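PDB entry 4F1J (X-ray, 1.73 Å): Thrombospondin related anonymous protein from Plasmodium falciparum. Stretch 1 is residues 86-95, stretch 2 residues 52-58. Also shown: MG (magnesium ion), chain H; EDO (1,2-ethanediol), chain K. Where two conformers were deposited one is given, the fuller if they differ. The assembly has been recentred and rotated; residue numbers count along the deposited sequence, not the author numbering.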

ATOM      1  N   ASN A  86      10.143  -5.253  16.673  1.00 17.02           N
ATOM      2  CA  ASN A  86      11.260  -4.313  16.676  1.00 16.48           C
ATOM      3  C   ASN A  86      11.096  -3.204  15.651  1.00 15.09           C
ATOM      4  O   ASN A  86      12.051  -2.498  15.352  1.00 16.30           O
ATOM      5  CB  ASN A  86      12.591  -5.048  16.438  1.00 16.37           C
ATOM      6  CG  ASN A  86      12.690  -5.696  15.062  1.00 19.53           C
ATOM      7  OD1 ASN A  86      11.697  -5.814  14.330  1.00 21.04           O
ATOM      8  ND2 ASN A  86      13.908  -6.126  14.695  1.00 21.87           N
ATOM      9  N   LEU A  87       9.887  -3.031  15.128  1.00 13.55           N
ATOM     10  CA  LEU A  87       9.649  -2.018  14.105  1.00 11.90           C
ATOM     11  C   LEU A  87       9.357  -0.683  14.757  1.00 11.15           C
ATOM     12  O   LEU A  87       8.864  -0.634  15.873  1.00 13.14           O
ATOM     13  CB  LEU A  87       8.444  -2.416  13.259  1.00 10.56           C
ATOM     14  CG  LEU A  87       8.626  -3.702  12.467  1.00 11.17           C
ATOM     15  CD1 LEU A  87       7.267  -4.036  11.772  1.00 11.51           C
ATOM     16  CD2 LEU A  87       9.787  -3.604  11.475  1.00 11.52           C
ATOM     17  N   PRO A  88       9.642   0.414  14.065  1.00 11.35           N
ATOM     18  CA  PRO A  88      10.233   0.536  12.735  1.00 10.77           C
ATOM     19  C   PRO A  88      11.756   0.590  12.754  1.00 12.37           C
ATOM     20  O   PRO A  88      12.350   0.901  13.787  1.00 12.01           O
ATOM     21  CB  PRO A  88       9.695   1.876  12.267  1.00  9.96           C
ATOM     22  CG  PRO A  88       9.613   2.683  13.551  1.00 11.18           C
ATOM     23  CD  PRO A  88       9.267   1.729  14.624  1.00 10.61           C
ATOM     24  N   TYR A  89      12.367   0.311  11.615  1.00 12.06           N
ATOM     25  CA  TYR A  89      13.809   0.418  11.456  1.00 12.44           C
ATOM     26  C   TYR A  89      14.186   0.241   9.988  1.00 12.57           C
ATOM     27  O   TYR A  89      13.441  -0.368   9.202  1.00 12.35           O
ATOM     28  CB  TYR A  89      14.532  -0.634  12.312  1.00 13.22           C
ATOM     29  CG  TYR A  89      14.482  -2.050  11.783  1.00 14.28           C
ATOM     30  CD1 TYR A  89      15.361  -2.470  10.800  1.00 15.48           C
ATOM     31  CD2 TYR A  89      13.572  -2.970  12.291  1.00 16.55           C
ATOM     32  CE1 TYR A  89      15.330  -3.780  10.306  1.00 15.66           C
ATOM     33  CE2 TYR A  89      13.516  -4.264  11.801  1.00 15.76           C
ATOM     34  CZ  TYR A  89      14.415  -4.662  10.804  1.00 16.91           C
ATOM     35  OH  TYR A  89      14.383  -5.960  10.342  1.00 19.07           O
ATOM     36  N   GLY A  90      15.350   0.768   9.622  1.00 12.16           N
ATOM     37  CA  GLY A  90      15.942   0.480   8.329  1.00 12.31           C
ATOM     38  C   GLY A  90      15.576   1.467   7.244  1.00 11.90           C
ATOM     39  O   GLY A  90      14.989   2.507   7.519  1.00 12.02           O
ATOM     40  N   ARG A  91      15.933   1.114   6.016  1.00 11.25           N
ATOM     41  CA  ARG A  91      15.879   2.040   4.879  1.00 11.38           C
ATOM     42  C   ARG A  91      14.560   1.918   4.118  1.00 10.47           C
ATOM     43  O   ARG A  91      13.561   1.640   4.745  1.00  9.88           O
ATOM     44  CB  ARG A  91      17.136   1.887   3.998  1.00 12.02           C
ATOM     45  CG  ARG A  91      17.424   0.511   3.471  1.00 13.12           C
ATOM     46  CD  ARG A  91      18.765   0.493   2.708  1.00 14.44           C
ATOM     47  NE  ARG A  91      18.992  -0.768   2.011  1.00 18.40           N
ATOM     48  CZ  ARG A  91      18.437  -1.108   0.835  1.00 20.93           C
ATOM     49  NH1 ARG A  91      17.590  -0.306   0.186  1.00 20.95           N
ATOM     50  NH2 ARG A  91      18.736  -2.274   0.287  1.00 23.67           N
ATOM     51  N   THR A  92      14.540   2.185   2.814  1.00  9.63           N
ATOM     52  CA  THR A  92      13.268   2.261   2.062  1.00 10.35           C
ATOM     53  C   THR A  92      13.370   1.498   0.742  1.00  9.60           C
ATOM     54  O   THR A  92      13.435   2.108  -0.339  1.00  9.86           O
ATOM     55  CB  THR A  92      12.876   3.733   1.816  1.00  9.51           C
ATOM     56  OG1 THR A  92      13.001   4.475   3.048  1.00 11.19           O
ATOM     57  CG2 THR A  92      11.459   3.861   1.252  1.00  9.41           C
ATOM     58  N   ASN A  93      13.355   0.171   0.852  1.00  9.45           N
ATOM     59  CA  ASN A  93      13.525  -0.700  -0.302  1.00  8.82           C
ATOM     60  C   ASN A  93      12.154  -0.957  -0.935  1.00  8.82           C
ATOM     61  O   ASN A  93      11.641  -2.081  -0.914  1.00  8.43           O
ATOM     62  CB  ASN A  93      14.183  -1.998   0.133  1.00  8.74           C
ATOM     63  CG  ASN A  93      14.732  -2.825  -1.026  1.00  8.04           C
ATOM     64  OD1 ASN A  93      14.434  -2.606  -2.197  1.00  9.62           O
ATOM     65  ND2 ASN A  93      15.516  -3.813  -0.674  1.00  8.06           N
ATOM     66  N   LEU A  94      11.588   0.094  -1.519  1.00  9.28           N
ATOM     67  CA  LEU A  94      10.307  -0.012  -2.228  1.00  9.04           C
ATOM     68  C   LEU A  94      10.408  -0.980  -3.394  1.00  9.51           C
ATOM     69  O   LEU A  94       9.458  -1.721  -3.676  1.00  8.88           O
ATOM     70  CB  LEU A  94       9.844   1.350  -2.752  1.00  8.83           C
ATOM     71  CG  LEU A  94       8.514   1.337  -3.531  1.00  9.73           C
ATOM     72  CD1 LEU A  94       7.407   0.808  -2.666  1.00 10.57           C
ATOM     73  CD2 LEU A  94       8.187   2.731  -4.086  1.00  8.94           C
ATOM     74  N   SER A  95      11.538  -0.987  -4.088  1.00  8.68           N
ATOM     75  CA  SER A  95      11.656  -1.836  -5.272  1.00  8.95           C
ATOM     76  C   SER A  95      11.531  -3.326  -4.916  1.00  8.65           C
ATOM     77  O   SER A  95      10.895  -4.067  -5.658  1.00  8.42           O
ATOM     78  CB  SER A  95      12.932  -1.508  -6.064  1.00  9.56           C
ATOM     79  OG  SER A  95      14.100  -1.807  -5.307  1.00 11.53           O
TER
HETATM   80 MG    MG H 306      15.622  -3.048  -6.183  0.50 15.47          MG
HETATM   81  C1  EDO K 309      12.663  -5.059   7.443  1.00 21.60           C
HETATM   82  O1  EDO K 309      13.551  -5.171   6.343  1.00 16.26           O
HETATM   83  C2  EDO K 309      11.259  -5.230   6.955  1.00 21.26           C
HETATM   84  O2  EDO K 309      11.202  -6.561   6.463  1.00 26.96           O
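Stretch 2 (52-58) NIFSNNA

How does stretch 2 run against stretch 1? It arrives roughly crosswise as the end of a strand, residues 52 to 54, and then turns through Ser 55 to Asn 57, where Ser 55 N donates to Asn 57 O at 3.1 Å. Stretch 1 is mostly loop and enters a helix at Leu 94. The nearest CA atoms, of Thr 92 and Ser 55, lie 4.5 Å apart, and 548 Å² is buried.

Which hydrogen bonds hold the turn in place? Four do, and each uses at least one backbone atom. Asn 93 N donates to Ser 55 O at 2.7 Å, while Asn 93 ND2 reaches Asn 56 O at 2.9 Å and is nearly straight at 171°. In return, Ser 55 OG donates to Tyr 89 O at 2.7 Å, and Asn 56 OD1 accepts from Arg 91 N at 3.0 Å. Asn 93 is thus held through main chain and side chain at the helix N-cap.

Why is the fit so close at Gly 90? Its CA lies 3.2 Å from Asn 56 OD1, and a CB there would point toward stretch 2 and clash with that oxygen. The backbone angles, 92/-170, by themselves also call for glycine. Nearby, Tyr 89 meets Asn 56 ND2 at its ring edge, CE1 to ND2 being 3.6 Å, and the Arg 91 guanidinium has Asn 56 O over one face.

Where do the apolar side chains meet? Phe 54 points toward stretch 1, its CZ 3.7 Å from Leu 94 CD1, and Thr 92 CG2 approaches the ring edge at CE2, 4.0 Å away. A separate contact joins Leu 87 CD1 to Ile 53 CD1 at 3.5 Å. All five of these residues are buried, so the strand end packs inward while the turn supplies the polar contacts.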

ATOM      1  N   ASN A  52       2.544  -6.540   2.873  1.00  8.27           N
ATOM      2  CA  ASN A  52       3.925  -6.647   3.327  1.00  8.14           C
ATOM      3  C   ASN A  52       4.365  -5.384   4.017  1.00  7.91           C
ATOM      4  O   ASN A  52       3.709  -4.347   3.897  1.00  7.76           O
ATOM      5  CB  ASN A  52       4.923  -7.120   2.243  1.00  7.75           C
ATOM      6  CG  ASN A  52       5.239  -6.098   1.150  1.00  7.95           C
ATOM      7  OD1 ASN A  52       5.313  -4.892   1.381  1.00  8.83           O
ATOM      8  ND2 ASN A  52       5.476  -6.604  -0.067  1.00  7.37           N
ATOM      9  N   ILE A  53       5.437  -5.510   4.795  1.00  7.59           N
ATOM     10  CA  ILE A  53       6.153  -4.336   5.293  1.00  8.51           C
ATOM     11  C   ILE A  53       7.466  -4.271   4.541  1.00  8.12           C
ATOM     12  O   ILE A  53       7.985  -5.313   4.093  1.00  9.25           O
ATOM     13  CB  ILE A  53       6.370  -4.386   6.800  1.00  8.67           C
ATOM     14  CG1 ILE A  53       7.066  -5.682   7.213  1.00  8.75           C
ATOM     15  CG2 ILE A  53       5.013  -4.254   7.528  1.00  8.92           C
ATOM     16  CD1 ILE A  53       7.425  -5.762   8.711  1.00 10.75           C
ATOM     17  N   PHE A  54       8.028  -3.084   4.409  1.00  8.09           N
ATOM     18  CA  PHE A  54       9.314  -2.961   3.741  1.00  7.40           C
ATOM     19  C   PHE A  54      10.140  -1.825   4.333  1.00  8.18           C
ATOM     20  O   PHE A  54       9.656  -0.726   4.602  1.00  7.51           O
ATOM     21  CB  PHE A  54       9.158  -2.807   2.216  1.00  7.61           C
ATOM     22  CG  PHE A  54       8.616  -1.479   1.787  1.00  7.27           C
ATOM     23  CD1 PHE A  54       7.254  -1.274   1.697  1.00  7.01           C
ATOM     24  CD2 PHE A  54       9.456  -0.422   1.464  1.00  7.35           C
ATOM     25  CE1 PHE A  54       6.736  -0.055   1.310  1.00  6.90           C
ATOM     26  CE2 PHE A  54       8.920   0.815   1.100  1.00  6.37           C
ATOM     27  CZ  PHE A  54       7.569   0.990   1.044  1.00  9.03           C
ATOM     28  N   SER A  55      11.405  -2.144   4.580  1.00  8.76           N
ATOM     29  CA  SER A  55      12.385  -1.129   4.920  1.00  8.87           C
ATOM     30  C   SER A  55      13.693  -1.599   4.272  1.00  8.95           C
ATOM     31  O   SER A  55      13.949  -1.256   3.123  1.00  8.22           O
ATOM     32  CB  SER A  55      12.445  -0.881   6.439  1.00  8.37           C
ATOM     33  OG  SER A  55      12.818  -2.017   7.176  1.00  7.33           O
ATOM     34  N   ASN A  56      14.487  -2.421   4.962  1.00 10.06           N
ATOM     35  CA  ASN A  56      15.699  -2.983   4.359  1.00 10.80           C
ATOM     36  C   ASN A  56      15.336  -3.927   3.213  1.00 10.86           C
ATOM     37  O   ASN A  56      16.012  -3.981   2.194  1.00 10.71           O
ATOM     38  CB  ASN A  56      16.551  -3.717   5.417  1.00 11.19           C
ATOM     39  CG  ASN A  56      17.180  -2.765   6.438  1.00 10.90           C
ATOM     40  OD1 ASN A  56      17.234  -1.547   6.220  1.00 10.45           O
ATOM     41  ND2 ASN A  56      17.672  -3.324   7.556  1.00 12.15           N
ATOM     42  N   ASN A  57      14.264  -4.686   3.443  0.50 11.35           N
ATOM     43  CA  ASN A  57      13.709  -5.663   2.509  0.50 11.29           C
ATOM     44  C   ASN A  57      12.205  -5.713   2.715  0.50 10.79           C
ATOM     45  O   ASN A  57      11.696  -5.135   3.684  0.50 10.13           O
ATOM     46  CB  ASN A  57      14.304  -7.049   2.786  0.50 11.63           C
ATOM     47  CG  ASN A  57      15.816  -7.070   2.630  0.50 13.16           C
ATOM     48  OD1 ASN A  57      16.325  -7.021   1.519  0.50 14.80           O
ATOM     49  ND2 ASN A  57      16.535  -7.110   3.752  0.50 14.16           N
ATOM     50  N   ALA A  58      11.489  -6.375   1.803  1.00 10.30           N
ATOM     51  CA  ALA A  58      10.061  -6.668   1.998  1.00 10.36           C
ATOM     52  C   ALA A  58       9.843  -7.967   2.792  1.00 10.78           C
ATOM     53  O   ALA A  58      10.562  -8.946   2.606  1.00 11.34           O
ATOM     54  CB  ALA A  58       9.369  -6.758   0.651  1.00 10.45           C
TER
HETATM   55  O   HOH W   1      16.015  -3.398  -4.095  1.00 25.60           O
HETATM   56  O   HOH W   2      14.367  -4.614  -6.292  1.00 17.47           O
HETATM   57  O   HOH W   3      17.120  -4.376  -6.775  1.00 25.19           O
HETATM   58  O   HOH W   4      16.813  -1.447  -5.957  1.00 37.93           O